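Side-chain contacts in hypothetical protein Atu0741 (Agrobacterium tumefaciens str. C58, PDB 1ZHV), which is of unknown function but carries tandem ACT-like domains, a fold that in many relatives binds small regulatory ligands such as amino acids: residues A[82-85]-A[86-90]; A[108-111]-A[112-115]. One frame throughout, in Å; residues are numbered along the deposited sequence.

Interaction 1 (A[82-85]-A[86-90]); sequences VISP and LSTNG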
# COMPACT_ATOMS: atom_id res chain seq x y z
N VAL A 82 7.96 4.97 -9.54
CA VAL A 82 7.63 5.26 -8.16
C VAL A 82 8.50 4.51 -7.16
O VAL A 82 9.03 5.10 -6.22
CB VAL A 82 6.13 4.97 -7.87
CG1 VAL A 82 5.84 5.06 -6.38
CG2 VAL A 82 5.27 5.98 -8.62
N ILE A 83 8.69 3.21 -7.36
CA ILE A 83 9.49 2.45 -6.41
C ILE A 83 11.00 2.63 -6.53
O ILE A 83 11.73 2.41 -5.56
CB ILE A 83 9.16 0.94 -6.45
CG1 ILE A 83 9.58 0.32 -7.78
CG2 ILE A 83 7.66 0.74 -6.21
CD1 ILE A 83 9.59 -1.20 -7.76
N SER A 84 11.49 3.04 -7.69
CA SER A 84 12.94 3.22 -7.85
C SER A 84 13.53 4.18 -6.82
O SER A 84 14.51 3.85 -6.15
CB SER A 84 13.27 3.70 -9.27
OG SER A 84 14.68 3.79 -9.44
N PRO A 85 12.96 5.39 -6.69
CA PRO A 85 13.52 6.32 -5.70
C PRO A 85 13.39 5.86 -4.26
O PRO A 85 14.16 6.28 -3.39
CB PRO A 85 12.77 7.63 -5.98
CG PRO A 85 11.49 7.18 -6.62
CD PRO A 85 11.92 6.04 -7.51
N LEU A 86 12.43 4.98 -3.99
CA LEU A 86 12.25 4.48 -2.64
C LEU A 86 13.20 3.33 -2.33
O LEU A 86 13.95 3.36 -1.34
CB LEU A 86 10.79 4.03 -2.44
CG LEU A 86 9.73 5.11 -2.66
CD1 LEU A 86 8.34 4.53 -2.41
CD2 LEU A 86 10.00 6.29 -1.72
N SER A 87 13.20 2.32 -3.19
CA SER A 87 14.05 1.14 -3.01
C SER A 87 15.54 1.45 -3.02
O SER A 87 16.30 0.84 -2.27
CB SER A 87 13.72 0.09 -4.07
OG SER A 87 12.40 -0.39 -3.91
N THR A 88 15.95 2.39 -3.87
CA THR A 88 17.36 2.76 -3.96
C THR A 88 17.78 3.58 -2.74
O THR A 88 18.97 3.78 -2.51
CB THR A 88 17.65 3.58 -5.23
OG1 THR A 88 16.86 4.77 -5.23
CG2 THR A 88 17.34 2.76 -6.48
N ASN A 89 16.81 4.03 -1.96
CA ASN A 89 17.12 4.83 -0.78
C ASN A 89 16.70 4.22 0.56
O ASN A 89 16.34 4.94 1.50
CB ASN A 89 16.56 6.24 -0.95
CG ASN A 89 17.32 7.04 -2.00
OD1 ASN A 89 18.51 7.34 -1.84
ND2 ASN A 89 16.65 7.37 -3.10
N GLY A 90 16.74 2.90 0.64
CA GLY A 90 16.41 2.20 1.88
C GLY A 90 14.97 2.14 2.35
O GLY A 90 14.72 1.84 3.52

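Interaction 2 (A[108-111]-A[112-115]); sequences SNDL and EKTA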
# COMPACT_ATOMS: atom_id res chain seq x y z
N SER A 108 4.73 3.21 8.00
CA SER A 108 4.33 4.54 8.40
C SER A 108 5.47 5.41 8.89
O SER A 108 5.43 6.62 8.72
CB SER A 108 3.24 4.45 9.47
OG SER A 108 2.11 3.77 8.94
N ASN A 109 6.48 4.80 9.49
CA ASN A 109 7.61 5.58 9.97
C ASN A 109 8.46 6.10 8.81
O ASN A 109 9.32 6.96 9.01
CB ASN A 109 8.48 4.74 10.92
CG ASN A 109 8.97 3.45 10.30
OD1 ASN A 109 8.91 3.28 9.08
ND2 ASN A 109 9.48 2.54 11.12
N ASP A 110 8.20 5.60 7.61
CA ASP A 110 8.92 6.03 6.40
C ASP A 110 8.11 7.03 5.58
O ASP A 110 8.53 7.43 4.50
CB ASP A 110 9.26 4.84 5.50
CG ASP A 110 10.34 3.94 6.08
OD1 ASP A 110 11.30 4.49 6.67
OD2 ASP A 110 10.23 2.70 5.93
N LEU A 111 6.96 7.44 6.10
CA LEU A 111 6.07 8.35 5.39
C LEU A 111 6.70 9.68 4.98
O LEU A 111 6.56 10.11 3.83
CB LEU A 111 4.80 8.59 6.22
CG LEU A 111 3.56 9.12 5.49
CD1 LEU A 111 3.35 8.34 4.20
CD2 LEU A 111 2.35 8.99 6.40
N GLU A 112 7.38 10.34 5.91
CA GLU A 112 8.01 11.62 5.63
C GLU A 112 9.13 11.51 4.60
O GLU A 112 9.23 12.33 3.69
CB GLU A 112 8.53 12.25 6.92
CG GLU A 112 7.44 12.50 7.96
CD GLU A 112 6.45 13.59 7.54
OE1 GLU A 112 6.46 13.99 6.36
OE2 GLU A 112 5.66 14.04 8.40
N LYS A 113 9.97 10.50 4.74
CA LYS A 113 11.06 10.30 3.79
C LYS A 113 10.50 9.91 2.42
O LYS A 113 11.00 10.36 1.39
CB LYS A 113 12.02 9.22 4.30
CG LYS A 113 12.75 9.62 5.57
CD LYS A 113 13.69 8.54 6.09
CE LYS A 113 12.94 7.34 6.66
NZ LYS A 113 13.87 6.43 7.40
N THR A 114 9.45 9.10 2.42
CA THR A 114 8.84 8.67 1.18
C THR A 114 8.31 9.87 0.40
O THR A 114 8.53 10.00 -0.81
CB THR A 114 7.69 7.68 1.45
OG1 THR A 114 8.24 6.46 1.95
CG2 THR A 114 6.89 7.40 0.18
N ALA A 115 7.63 10.77 1.10
CA ALA A 115 7.09 11.96 0.45
C ALA A 115 8.19 12.84 -0.13
O ALA A 115 8.06 13.35 -1.24
CB ALA A 115 6.23 12.75 1.42

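Interaction 1 (A[82-85]-A[86-90])
Thr-88 and Asn-89 fold back over the last turn of helix 78-87 and use their side chains on the carbonyl oxygens of Ser-84 and Pro-85. Main-chain bonding carries the helix this far: Ser-87 N meets Ile-83 O at 2.8 Å in a straight bond, and Thr-88 N reaches Ser-84 O at 3.1 Å. A weaker, bent bond from Leu-86 N also falls on Ile-83 O.

Two side-chain bonds strengthen this end. The hydroxyl of Thr-88 donates to the carbonyl four residues back, Thr-88 OG1 to Ser-84 O 2.7 Å, at the C-terminal end of helix 78-87. It and the amide of the same residue approach that oxygen from opposite faces of the carbonyl plane, so the acceptor is gripped by two donors. A chi1 of 59° puts OG1 between the backbone N and the carbonyl carbon of Thr-88, within range of the preceding turn. One residue on, Asn-89 ND2 gives a bond of 2.7 Å to Pro-85 O, with an N-H...O angle of 167°. The donor lies in the carbonyl plane on a lone pair, and the acceptor lies almost in the plane of the Asn-89 amide, which should help to hold the rotation of that group.

Van der Waals contact with the backbone comes from Leu-86, whose CG rests 3.6 Å from Val-82 O. The nonpolar packing is that of the Val-82 and Leu-86 side chains, which both meet Leu-104 on strand 102-107.

The chain turns away through a type I beta turn that runs from Ser-87 to Gly-90. The asparagine amide thus supplies a donor to the Pro-85 carbonyl where the helical path is being left, and the final turn is held by side chains as well as backbone.

Interaction 2 (A[108-111]-A[112-115])
The start of helix 111-120, entered from a short 3-10 segment at 108-110, is the setting in which Asp-110 meets Lys-113 and Thr-114. Asp-110 takes part through both its main chain and its carboxylate.

Its carbonyl oxygen is the common acceptor of two donors from one residue. Thr-114 N comes almost straight on, 2.8 Å from Asp-110 O, while Thr-114 OG1 lies 2.7 Å from that oxygen of Asp-110 and stands well above the carbonyl plane, 48° out of it. With chi1 at -68°, OG1 sits beside the backbone N of Thr-114, opposite the carbonyl carbon, which lets one residue deliver both donors. Leu-111 O then receives Ala-115 N at 3.0 Å, the next helical bond in line.

The carboxylate faces a different partner. Lys-113 doubles back along the helix surface, its chain bent at chi3 (-70°), so that CE and NZ arrive side by side at Asp-110 OD1. The distance of 3.3 Å from Lys-113 NZ to Asp-110 OD1 makes a salt bridge whose hydrogen bond is weak, and the methylene CE is equally near that oxygen. Lys-113 is exposed, so solvent probably screens this pairing. A negative charge just ahead of the helix's N-terminal end would probably also suit the helix dipole.

Before the helix, Ser-108 hydrogen-bonds through its hydroxyl to Ser-63 OG and through its backbone to Gly-61, fastening the 3-10 segment to strand 57-67. Leu-111 lays its side chain on Ser-63 and Phe-65 of that strand, whereas Asp-110 and Thr-114 touch Ile-91 in the loop between helix 78-87 and strand 94-97.

In the fold
From the N terminus, the chain runs through strand 57-67 into helix 78-87, whose last turn and exit form interaction 1. Strands 94-97 and 102-107 follow as an antiparallel pair, and interaction 2 then closes the turn that leads into helix 111-120. Each is local, and the two lie in series without nesting or crossing. Interaction 1 marks where one helix of the ACT domain finishes, interaction 2 where the other begins. Their centres are 12 Å apart, and they meet directly where Leu-86 CD2 packs 3.8 Å from Thr-114 CG2. The two helices are thereby joined beside the sheet, with Ile-91 touched from both.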